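Local atomic coordinates of Dye type peroxidase A (Streptomyces lividans 1326, PDB entry 6GZW), a protein that is a haem-containing dye-decolourising peroxidase that probably uses hydrogen peroxide to oxidise dyes and other substrates. Residues L7-A12 with G78-T83; G21-Q27 with R301-S305; L126-I130 with F322-Q326. All blocks are in the same frame, centred on the assembly; numbering follows the deposited sequence.

Contact 1: residues L7-A12 with G78-T83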
loop_
_atom_site.group_PDB
_atom_site.type_symbol
_atom_site.label_atom_id
_atom_site.label_comp_id
_atom_site.label_asym_id
_atom_site.label_seq_id
_atom_site.Cartn_x
_atom_site.Cartn_y
_atom_site.Cartn_z
ATOM N N LEU A 7 -10.597 1.456 14.345
ATOM C CA LEU A 7 -10.042 1.507 12.984
ATOM C C LEU A 7 -11.060 0.997 11.962
ATOM O O LEU A 7 -11.298 1.647 10.936
ATOM C CB LEU A 7 -8.737 0.719 12.925
ATOM C CG LEU A 7 -7.981 0.774 11.586
ATOM C CD1 LEU A 7 -6.485 0.615 11.793
ATOM C CD2 LEU A 7 -8.445 -0.293 10.610
ATOM N N GLY A 8 -11.659 -0.155 12.254
ATOM C CA GLY A 8 -12.709 -0.723 11.402
ATOM C C GLY A 8 -14.093 -0.130 11.575
ATOM O O GLY A 8 -14.840 -0.023 10.584
ATOM N N SER A 9 -14.469 0.222 12.813
ATOM C CA SER A 9 -15.874 0.633 13.086
ATOM C C SER A 9 -16.260 2.043 12.661
ATOM O O SER A 9 -17.425 2.332 12.395
ATOM C CB SER A 9 -16.247 0.385 14.565
ATOM O OG SER A 9 -15.534 1.237 15.428
ATOM N N GLU A 10 -15.290 2.945 12.606
ATOM C CA GLU A 10 -15.549 4.321 12.220
ATOM C C GLU A 10 -16.103 4.403 10.804
ATOM O O GLU A 10 -15.627 3.705 9.899
ATOM C CB GLU A 10 -14.245 5.111 12.316
ATOM C CG GLU A 10 -14.352 6.570 11.924
ATOM C CD GLU A 10 -15.024 7.410 12.981
ATOM O OE1 GLU A 10 -15.162 6.924 14.147
ATOM O OE2 GLU A 10 -15.397 8.557 12.621
ATOM N N GLN A 11 -17.094 5.284 10.621
ATOM C CA GLN A 11 -17.855 5.355 9.397
ATOM C C GLN A 11 -17.977 6.798 8.957
ATOM O O GLN A 11 -18.380 7.657 9.762
ATOM C CB GLN A 11 -19.253 4.801 9.656
ATOM C CG GLN A 11 -20.161 4.896 8.437
ATOM C CD GLN A 11 -21.493 4.189 8.600
ATOM O OE1 GLN A 11 -21.671 3.377 9.493
ATOM N NE2 GLN A 11 -22.420 4.478 7.715
ATOM N N ALA A 12 -17.648 7.076 7.702
ATOM C CA ALA A 12 -17.861 8.400 7.125
ATOM C C ALA A 12 -19.236 8.479 6.455
ATOM O O ALA A 12 -19.768 7.494 5.947
ATOM C CB ALA A 12 -16.769 8.733 6.112
ATOM N N GLY A 78 -15.371 -3.646 9.168
ATOM C CA GLY A 78 -16.281 -2.505 9.304
ATOM C C GLY A 78 -16.014 -1.522 8.178
ATOM O O GLY A 78 -15.115 -1.752 7.335
ATOM N N PRO A 79 -16.753 -0.387 8.143
ATOM C CA PRO A 79 -16.571 0.593 7.070
ATOM C C PRO A 79 -15.123 1.156 6.984
ATOM O O PRO A 79 -14.712 1.629 5.917
ATOM C CB PRO A 79 -17.547 1.707 7.436
ATOM C CG PRO A 79 -18.534 1.095 8.395
ATOM C CD PRO A 79 -17.937 -0.118 8.988
ATOM N N SER A 80 -14.390 1.126 8.104
ATOM C CA SER A 80 -12.966 1.511 8.143
ATOM C C SER A 80 -12.715 2.909 7.534
ATOM O O SER A 80 -11.731 3.144 6.787
ATOM C CB SER A 80 -12.079 0.479 7.438
ATOM O OG SER A 80 -12.297 -0.819 7.937
ATOM N N SER A 81 -13.639 3.839 7.811
ATOM C CA SER A 81 -13.584 5.222 7.317
ATOM C C SER A 81 -13.510 5.351 5.806
ATOM O O SER A 81 -12.966 6.318 5.286
ATOM C CB SER A 81 -12.436 6.015 7.995
ATOM O OG SER A 81 -12.669 6.065 9.382
ATOM N N LEU A 82 -14.122 4.398 5.087
ATOM C CA LEU A 82 -14.107 4.437 3.627
ATOM C C LEU A 82 -14.783 5.713 3.146
ATOM O O LEU A 82 -15.870 6.037 3.641
ATOM C CB LEU A 82 -14.836 3.236 3.003
ATOM C CG LEU A 82 -14.942 3.291 1.467
ATOM C CD1 LEU A 82 -13.608 3.121 0.734
ATOM C CD2 LEU A 82 -15.924 2.242 0.975
ATOM N N THR A 83 -14.160 6.398 2.181
ATOM C CA THR A 83 -14.804 7.453 1.418
ATOM C C THR A 83 -14.555 7.265 -0.053
ATOM O O THR A 83 -13.518 6.747 -0.474
ATOM C CB THR A 83 -14.391 8.897 1.809
ATOM O OG1 THR A 83 -12.990 9.112 1.527
ATOM C CG2 THR A 83 -14.633 9.141 3.275
HETATM O O HOH W 1 -10.956 4.396 10.723
HETATM O O HOH W 2 -17.147 4.947 5.883
#
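The short N-terminal helix 6-9 ends against the turn that leads into strand 83-89 of the ferredoxin-like half of the dye-type peroxidase fold, and two backbone hydrogen bonds join Gly8 to Ser80 and Glu10 to Ser81. Ser80 N donates to Gly8 O at 2.8 Å. One residue further on, Ser81 N meets Glu10 O at 2.9 Å with an N-H...O angle of 156°. Glu10 is the first residue to leave helical backbone angles, which turns its carbonyl toward the loop. The loop in turn has left-handed backbone angles at both Ser80 and Ser81, a conformation consistent with two successive amides serving acceptors on 7-12.

Leu7 O accepts a CA-H...O contact from Ser80 CA at 3.3 Å. It also takes a hydrogen bond from water 1, which in turn accepts one from Ser81 OG and thus bridges the segments. Within 78-83, Ser80 OG bonds back to Gly78 O, its chi1 of -53° placing the hydroxyl beside its own backbone N.

Part of the apolar contact comes from the Pro79 ring. Its CG lies 4.0 Å from Gln11 CB, the two side chains crossing at a slant, while its CB rests on Glu10 O. Leu82 turns away from 7-12, against helix 135-149 and strand 126-132. Leu7 packs on Pro166 of the second subunit and Gly78 makes backbone hydrogen bonds to that subunit, so the contact forms part of the subunit interface. Water 2 accepts from Ala12 N and donates to Leu82 O, a second bridge between the backbones. Beyond it the segments meet through methyl groups, with Ala12 CB 3.6 Å from Thr83 CG2.

Contact 2: residues G21-Q27 with R301-S305. With HEM (protoporphyrin IX containing Fe), chain C.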
loop_
_atom_site.group_PDB
_atom_site.type_symbol
_atom_site.label_atom_id
_atom_site.label_comp_id
_atom_site.label_asym_id
_atom_site.label_seq_id
_atom_site.Cartn_x
_atom_site.Cartn_y
_atom_site.Cartn_z
ATOM N N GLY A 21 -14.356 13.003 1.647
ATOM C CA GLY A 21 -13.008 12.990 1.086
ATOM C C GLY A 21 -12.354 14.348 0.857
ATOM O O GLY A 21 -11.362 14.432 0.137
ATOM N N ILE A 22 -12.935 15.408 1.432
ATOM C CA ILE A 22 -12.418 16.749 1.316
ATOM C C ILE A 22 -11.969 17.206 2.689
ATOM O O ILE A 22 -10.784 17.540 2.880
ATOM C CB ILE A 22 -13.448 17.708 0.684
ATOM C CG1 ILE A 22 -13.908 17.173 -0.676
ATOM C CG2 ILE A 22 -12.850 19.104 0.491
ATOM C CD1 ILE A 22 -15.030 17.963 -1.316
ATOM N N THR A 23 -12.902 17.248 3.639
ATOM C CA THR A 23 -12.606 17.600 5.046
ATOM C C THR A 23 -12.419 16.395 5.940
ATOM O O THR A 23 -11.987 16.528 7.068
ATOM C CB THR A 23 -13.746 18.460 5.671
ATOM O OG1 THR A 23 -15.006 17.775 5.595
ATOM C CG2 THR A 23 -13.822 19.775 4.976
ATOM N N THR A 24 -12.763 15.205 5.425
ATOM C CA THR A 24 -12.539 13.961 6.110
ATOM C C THR A 24 -11.082 13.836 6.564
ATOM O O THR A 24 -10.191 14.229 5.813
ATOM C CB THR A 24 -12.796 12.797 5.141
ATOM O OG1 THR A 24 -14.040 13.007 4.499
ATOM C CG2 THR A 24 -12.804 11.462 5.860
ATOM N N PRO A 25 -10.849 13.257 7.754
ATOM C CA PRO A 25 -9.484 13.017 8.168
ATOM C C PRO A 25 -8.737 12.159 7.176
ATOM O O PRO A 25 -9.337 11.381 6.418
ATOM C CB PRO A 25 -9.636 12.266 9.475
ATOM C CG PRO A 25 -10.932 12.733 10.021
ATOM C CD PRO A 25 -11.792 12.820 8.798
ATOM N N MET A 26 -7.419 12.268 7.239
ATOM C CA MET A 26 -6.512 11.436 6.478
ATOM C C MET A 26 -6.764 9.953 6.686
ATOM O O MET A 26 -7.077 9.520 7.797
ATOM C CB MET A 26 -5.094 11.765 6.907
ATOM C CG MET A 26 -4.704 13.194 6.553
ATOM S SD MET A 26 -3.912 13.369 4.935
ATOM C CE MET A 26 -5.161 12.992 3.795
ATOM N N GLN A 27 -6.625 9.186 5.606
ATOM C CA GLN A 27 -6.805 7.727 5.648
ATOM C C GLN A 27 -5.498 7.024 5.303
ATOM O O GLN A 27 -4.684 7.561 4.536
ATOM C CB GLN A 27 -7.866 7.343 4.625
ATOM C CG GLN A 27 -9.280 7.865 4.940
ATOM C CD GLN A 27 -10.030 8.217 3.703
ATOM O OE1 GLN A 27 -9.453 8.765 2.748
ATOM N NE2 GLN A 27 -11.344 7.942 3.698
ATOM N N ARG A 301 -5.122 20.821 1.772
ATOM C CA ARG A 301 -4.213 19.771 1.301
ATOM C C ARG A 301 -4.578 18.473 2.012
ATOM O O ARG A 301 -4.732 18.451 3.221
ATOM C CB ARG A 301 -2.766 20.165 1.606
ATOM C CG ARG A 301 -2.297 21.342 0.760
ATOM C CD ARG A 301 -0.930 21.855 1.173
ATOM N NE ARG A 301 -1.014 22.385 2.532
ATOM C CZ ARG A 301 -0.274 22.023 3.578
ATOM N NH1 ARG A 301 0.683 21.090 3.507
ATOM N NH2 ARG A 301 -0.490 22.639 4.740
ATOM N N ARG A 302 -4.728 17.391 1.252
ATOM C CA ARG A 302 -5.183 16.134 1.814
ATOM C C ARG A 302 -4.593 15.004 0.952
ATOM O O ARG A 302 -5.292 14.380 0.152
ATOM C CB ARG A 302 -6.718 16.094 1.846
ATOM C CG ARG A 302 -7.337 14.961 2.605
ATOM C CD ARG A 302 -8.862 14.962 2.567
ATOM N NE ARG A 302 -9.339 13.764 3.220
ATOM C CZ ARG A 302 -9.430 12.568 2.652
ATOM N NH1 ARG A 302 -9.094 12.375 1.375
ATOM N NH2 ARG A 302 -9.869 11.552 3.383
ATOM N N PRO A 303 -3.282 14.744 1.133
ATOM C CA PRO A 303 -2.498 13.880 0.245
ATOM C C PRO A 303 -2.468 12.423 0.653
ATOM O O PRO A 303 -2.931 12.065 1.740
ATOM C CB PRO A 303 -1.075 14.467 0.411
ATOM C CG PRO A 303 -1.040 14.835 1.864
ATOM C CD PRO A 303 -2.399 15.447 2.099
ATOM N N PHE A 304 -1.864 11.636 -0.209
ATOM C CA PHE A 304 -1.334 10.337 0.137
ATOM C C PHE A 304 0.122 10.283 -0.305
ATOM O O PHE A 304 0.493 10.902 -1.310
ATOM C CB PHE A 304 -2.101 9.227 -0.583
ATOM C CG PHE A 304 -3.567 9.168 -0.251
ATOM C CD1 PHE A 304 -4.470 9.924 -0.969
ATOM C CD2 PHE A 304 -4.042 8.341 0.754
ATOM C CE1 PHE A 304 -5.816 9.877 -0.680
ATOM C CE2 PHE A 304 -5.403 8.263 1.030
ATOM C CZ PHE A 304 -6.280 9.058 0.319
ATOM N N SER A 305 0.935 9.503 0.400
ATOM C CA SER A 305 2.299 9.239 -0.064
ATOM C C SER A 305 2.254 8.026 -1.027
ATOM O O SER A 305 1.260 7.294 -1.055
ATOM C CB SER A 305 3.245 8.988 1.120
ATOM O OG SER A 305 3.394 10.176 1.894
HETATM C CHA HEM C . 3.146 23.574 3.692
HETATM C CHB HEM C . 5.889 19.919 2.092
HETATM C CHC HEM C . 4.128 20.642 -2.377
HETATM C CHD HEM C . 1.407 24.269 -0.768
HETATM C C1A HEM C . 4.036 22.531 3.648
HETATM C C2A HEM C . 4.805 22.078 4.760
HETATM C C3A HEM C . 5.570 21.058 4.297
HETATM C C4A HEM C . 5.284 20.883 2.903
HETATM C CMA HEM C . 6.543 20.204 5.075
HETATM C CAA HEM C . 4.793 22.629 6.180
HETATM C CBA HEM C . 3.805 22.009 7.156
HETATM C CGA HEM C . 2.396 22.349 6.800
HETATM O O1A HEM C . 1.855 23.435 7.138
HETATM O O2A HEM C . 1.716 21.532 6.113
HETATM C C1B HEM C . 5.621 19.784 0.718
HETATM C C2B HEM C . 6.181 18.769 -0.112
HETATM C C3B HEM C . 5.715 18.944 -1.376
HETATM C C4B HEM C . 4.806 20.129 -1.298
HETATM C CMB HEM C . 7.160 17.724 0.332
HETATM C CAB HEM C . 5.917 18.119 -2.586
HETATM C CBB HEM C . 6.205 16.828 -2.566
HETATM C C1C HEM C . 3.270 21.719 -2.355
HETATM C C2C HEM C . 2.584 22.229 -3.488
HETATM C C3C HEM C . 1.815 23.283 -3.027
HETATM C C4C HEM C . 2.021 23.373 -1.603
HETATM C CMC HEM C . 2.685 21.765 -4.908
HETATM C CAC HEM C . 0.946 24.225 -3.772
HETATM C CBC HEM C . 1.011 24.542 -5.074
HETATM C C1D HEM C . 1.655 24.288 0.610
HETATM C C2D HEM C . 0.915 25.227 1.473
HETATM C C3D HEM C . 1.393 25.046 2.718
HETATM C C4D HEM C . 2.430 23.981 2.590
HETATM C CMD HEM C . -0.197 26.185 1.053
HETATM C CAD HEM C . 0.943 25.796 3.962
HETATM C CBD HEM C . 1.653 27.144 4.116
HETATM C CGD HEM C . 1.130 27.880 5.310
HETATM O O1D HEM C . 1.719 27.795 6.424
HETATM O O2D HEM C . 0.088 28.558 5.191
HETATM N NA HEM C . 4.407 21.861 2.492
HETATM N NB HEM C . 4.842 20.570 -0.036
HETATM N NC HEM C . 2.975 22.445 -1.249
HETATM N ND HEM C . 2.611 23.630 1.289
HETATM FE FE HEM C . 3.712 22.173 0.649
HETATM O O HOH W 3 -9.980 9.863 0.281
HETATM O O HOH W 4 2.239 20.878 0.940
#
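Gly21 opens a loop that wraps the guanidinium of Arg302, its carbonyl group lying over one face of that flat group. Gly21 O is 3.3 Å from Arg302 NH1, but the angle is too poor for a hydrogen bond. Gly21 N donates to Thr24 OG1, tying the loop back on itself. Ile22 O follows, close to Arg302 CD. At Thr24 the carbonyl O receives Arg302 NE at 2.8 Å in a nearly straight bond (172°), lying in the guanidinium plane. Pro25 O takes a more bent bond from Arg302 NH2 at 3.1 Å, and is tilted out of that plane. Met26, modelled in two conformers and doubtful at its end, lies beside Pro303.

Gln27 ends the walk: its OE1 accepts from the same NH2 at 2.9 Å, with the donor standing well above the amide plane and the two flat groups 75° apart. Water 3 donates to Gln27 OE1 and accepts from Arg302 NH1, while Gln27 NE2 is held by Ser81 O and Thr83 OG1. An extended chain, with CG anti to the backbone N (chi1 -170°), carries Arg302 this far.

The preceding residue, Arg301, turns the other way, into the haem pocket. Its NH1 and NH2 both donate to haem O2A, and NH1 also bonds water 4, the iron ligand, and pairs with Asp183.

The loop precedes strand 29-37, whereas Arg302 lies in the break of strand 300-310, the outermost strand of the sheet on that side within this chain; its backbone bonds to Val323 of strand 316-326, and its side chain touches Gln129 of strand 126-132.

Contact 3: residues L126-I130 with F322-Q326. With HEM (protoporphyrin IX containing Fe), chain C.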
loop_
_atom_site.group_PDB
_atom_site.type_symbol
_atom_site.label_atom_id
_atom_site.label_comp_id
_atom_site.label_asym_id
_atom_site.label_seq_id
_atom_site.Cartn_x
_atom_site.Cartn_y
_atom_site.Cartn_z
ATOM N N LEU A 126 -13.199 11.651 -16.041
ATOM C CA LEU A 126 -13.791 11.417 -14.729
ATOM C C LEU A 126 -12.713 11.032 -13.734
ATOM O O LEU A 126 -11.784 10.301 -14.097
ATOM C CB LEU A 126 -14.811 10.284 -14.787
ATOM C CG LEU A 126 -16.077 10.567 -15.594
ATOM C CD1 LEU A 126 -16.793 9.268 -15.895
ATOM C CD2 LEU A 126 -16.984 11.550 -14.855
ATOM N N TRP A 127 -12.859 11.471 -12.495
ATOM C CA TRP A 127 -11.902 11.110 -11.435
ATOM C C TRP A 127 -12.642 10.537 -10.253
ATOM O O TRP A 127 -13.707 11.015 -9.894
ATOM C CB TRP A 127 -11.158 12.373 -11.034
ATOM C CG TRP A 127 -10.157 12.267 -9.919
ATOM C CD1 TRP A 127 -8.888 11.717 -9.965
ATOM C CD2 TRP A 127 -10.332 12.765 -8.589
ATOM N NE1 TRP A 127 -8.279 11.877 -8.751
ATOM C CE2 TRP A 127 -9.132 12.515 -7.887
ATOM C CE3 TRP A 127 -11.379 13.435 -7.928
ATOM C CZ2 TRP A 127 -8.953 12.899 -6.541
ATOM C CZ3 TRP A 127 -11.212 13.801 -6.577
ATOM C CH2 TRP A 127 -10.001 13.554 -5.907
ATOM N N VAL A 128 -12.087 9.475 -9.648
ATOM C CA VAL A 128 -12.604 8.964 -8.392
ATOM C C VAL A 128 -11.471 8.847 -7.394
ATOM O O VAL A 128 -10.382 8.346 -7.745
ATOM C CB VAL A 128 -13.261 7.567 -8.560
ATOM C CG1 VAL A 128 -13.949 7.168 -7.260
ATOM C CG2 VAL A 128 -14.232 7.583 -9.724
ATOM N N GLN A 129 -11.731 9.306 -6.163
ATOM C CA GLN A 129 -10.804 9.148 -5.045
ATOM C C GLN A 129 -11.391 8.177 -4.044
ATOM O O GLN A 129 -12.490 8.378 -3.516
ATOM C CB GLN A 129 -10.555 10.499 -4.367
ATOM C CG GLN A 129 -9.696 10.446 -3.098
ATOM C CD GLN A 129 -9.635 11.793 -2.422
ATOM O OE1 GLN A 129 -10.652 12.289 -1.900
ATOM N NE2 GLN A 129 -8.469 12.404 -2.435
ATOM N N ILE A 130 -10.638 7.115 -3.757
ATOM C CA ILE A 130 -11.040 6.139 -2.771
ATOM C C ILE A 130 -10.013 6.141 -1.646
ATOM O O ILE A 130 -8.813 6.097 -1.914
ATOM C CB ILE A 130 -11.118 4.749 -3.410
ATOM C CG1 ILE A 130 -12.267 4.781 -4.419
ATOM C CG2 ILE A 130 -11.333 3.661 -2.347
ATOM C CD1 ILE A 130 -12.240 3.669 -5.385
ATOM N N PHE A 322 -0.121 14.652 -4.228
ATOM C CA PHE A 322 -0.577 15.937 -3.725
ATOM C C PHE A 322 -2.009 16.109 -4.227
ATOM O O PHE A 322 -2.260 16.002 -5.407
ATOM C CB PHE A 322 0.353 17.022 -4.261
ATOM C CG PHE A 322 0.033 18.407 -3.776
ATOM C CD1 PHE A 322 0.543 18.873 -2.569
ATOM C CD2 PHE A 322 -0.778 19.238 -4.515
ATOM C CE1 PHE A 322 0.271 20.164 -2.107
ATOM C CE2 PHE A 322 -1.058 20.523 -4.069
ATOM C CZ PHE A 322 -0.529 20.980 -2.858
ATOM N N VAL A 323 -2.933 16.347 -3.304
ATOM C CA VAL A 323 -4.354 16.509 -3.613
ATOM C C VAL A 323 -4.845 17.722 -2.860
ATOM O O VAL A 323 -4.905 17.715 -1.631
ATOM C CB VAL A 323 -5.169 15.279 -3.184
ATOM C CG1 VAL A 323 -6.608 15.425 -3.649
ATOM C CG2 VAL A 323 -4.571 14.021 -3.772
ATOM N N CYS A 324 -5.154 18.798 -3.574
ATOM C CA CYS A 324 -5.585 20.033 -2.914
ATOM C C CYS A 324 -6.954 20.444 -3.407
ATOM O O CYS A 324 -7.346 20.141 -4.546
ATOM C CB CYS A 324 -4.598 21.207 -3.095
ATOM S SG CYS A 324 -4.376 21.759 -4.800
ATOM N N TRP A 325 -7.630 21.184 -2.529
ATOM C CA TRP A 325 -9.035 21.518 -2.657
ATOM C C TRP A 325 -9.183 23.043 -2.499
ATOM O O TRP A 325 -8.617 23.610 -1.577
ATOM C CB TRP A 325 -9.804 20.784 -1.558
ATOM C CG TRP A 325 -9.762 19.280 -1.679
ATOM C CD1 TRP A 325 -8.926 18.396 -1.039
ATOM C CD2 TRP A 325 -10.639 18.500 -2.477
ATOM N NE1 TRP A 325 -9.231 17.104 -1.419
ATOM C CE2 TRP A 325 -10.290 17.148 -2.297
ATOM C CE3 TRP A 325 -11.685 18.819 -3.352
ATOM C CZ2 TRP A 325 -10.954 16.125 -2.960
ATOM C CZ3 TRP A 325 -12.360 17.793 -3.993
ATOM C CH2 TRP A 325 -11.967 16.470 -3.812
ATOM N N GLN A 326 -9.933 23.673 -3.407
ATOM C CA GLN A 326 -10.186 25.111 -3.364
ATOM C C GLN A 326 -11.474 25.452 -4.110
ATOM O O GLN A 326 -11.913 24.690 -4.977
ATOM C CB GLN A 326 -9.017 25.863 -4.005
ATOM C CG GLN A 326 -8.662 25.403 -5.404
ATOM C CD GLN A 326 -7.430 24.516 -5.461
ATOM O OE1 GLN A 326 -6.296 25.000 -5.296
ATOM N NE2 GLN A 326 -7.632 23.232 -5.712
HETATM C CHA HEM C . 3.146 23.574 3.692
HETATM C CHB HEM C . 5.889 19.919 2.092
HETATM C CHC HEM C . 4.128 20.642 -2.377
HETATM C CHD HEM C . 1.407 24.269 -0.768
HETATM C C1A HEM C . 4.036 22.531 3.648
HETATM C C2A HEM C . 4.805 22.078 4.760
HETATM C C3A HEM C . 5.570 21.058 4.297
HETATM C C4A HEM C . 5.284 20.883 2.903
HETATM C CMA HEM C . 6.543 20.204 5.075
HETATM C CAA HEM C . 4.793 22.629 6.180
HETATM C CBA HEM C . 3.805 22.009 7.156
HETATM C CGA HEM C . 2.396 22.349 6.800
HETATM O O1A HEM C . 1.855 23.435 7.138
HETATM O O2A HEM C . 1.716 21.532 6.113
HETATM C C1B HEM C . 5.621 19.784 0.718
HETATM C C2B HEM C . 6.181 18.769 -0.112
HETATM C C3B HEM C . 5.715 18.944 -1.376
HETATM C C4B HEM C . 4.806 20.129 -1.298
HETATM C CMB HEM C . 7.160 17.724 0.332
HETATM C CAB HEM C . 5.917 18.119 -2.586
HETATM C CBB HEM C . 6.205 16.828 -2.566
HETATM C C1C HEM C . 3.270 21.719 -2.355
HETATM C C2C HEM C . 2.584 22.229 -3.488
HETATM C C3C HEM C . 1.815 23.283 -3.027
HETATM C C4C HEM C . 2.021 23.373 -1.603
HETATM C CMC HEM C . 2.685 21.765 -4.908
HETATM C CAC HEM C . 0.946 24.225 -3.772
HETATM C CBC HEM C . 1.011 24.542 -5.074
HETATM C C1D HEM C . 1.655 24.288 0.610
HETATM C C2D HEM C . 0.915 25.227 1.473
HETATM C C3D HEM C . 1.393 25.046 2.718
HETATM C C4D HEM C . 2.430 23.981 2.590
HETATM C CMD HEM C . -0.197 26.185 1.053
HETATM C CAD HEM C . 0.943 25.796 3.962
HETATM C CBD HEM C . 1.653 27.144 4.116
HETATM C CGD HEM C . 1.130 27.880 5.310
HETATM O O1D HEM C . 1.719 27.795 6.424
HETATM O O2D HEM C . 0.088 28.558 5.191
HETATM N NA HEM C . 4.407 21.861 2.492
HETATM N NB HEM C . 4.842 20.570 -0.036
HETATM N NC HEM C . 2.975 22.445 -1.249
HETATM N ND HEM C . 2.611 23.630 1.289
HETATM FE FE HEM C . 3.712 22.173 0.649
HETATM O O HOH W 4 2.239 20.878 0.940
#
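With CG anti to the backbone N (chi1 178°), Trp127 reaches across toward Trp325, whose CG stands beside its own backbone N instead (chi1 -64°), and the six-membered ends of the two indoles meet. Strands 126-130 and 322-326 belong to the two ferredoxin-like halves of the dye-type peroxidase fold. Their axes lie 11.8 Å apart at an angle of 107°, a separation that rules out backbone pairing and leaves large side chains to span the interior.

Trp325 CH2 approaches the edge of the Trp127 ring, 3.9 Å from CZ3. Trp127 is also ring-stacked with Phe358, so a third aromatic group backs the pair. Val323 adds its CG1 at 4.5 Å from Trp127 CH2, and the extended side chain of Gln129 comes from the opposite direction to pack on the same valine. No hydrogen bond crosses between the strands, and all four touching residues are buried.

Phe322 turns to the haem, laying one ring face over methyl CMC, which sits 3.8 Å above its plane. Were Phe322 reduced to an alanine, pyrrole ring C of the haem would probably lose its aromatic cover, with a gap opened beside it. The nearest approach to the porphyrin is at the far end of the ring, where Phe322 CZ lies 3.3 Å from haem C3C.

Contacts 2 and 3, with centres about 9 Å apart, share neighbouring strands: Arg302 N lies 2.9 Å from Val323 O, a probable hydrogen bond between strands 300-310 and 316-326. Both also reach the haem, since the residues preceding these two, Arg301 and Phe322, belong to its pocket. Contact 1 is further out, about 14 Å from contact 2 and 19 Å from contact 3, centre to centre. Gln27 joins it to contact 2 by a probable hydrogen bond, NE2 lying 2.8 Å from Ser81 O, while Leu82 CD1 packs 3.9 Å from Ile130 CG2 of contact 3. Packing and probable hydrogen bonds thus run from the N-terminal helix to the haem pocket.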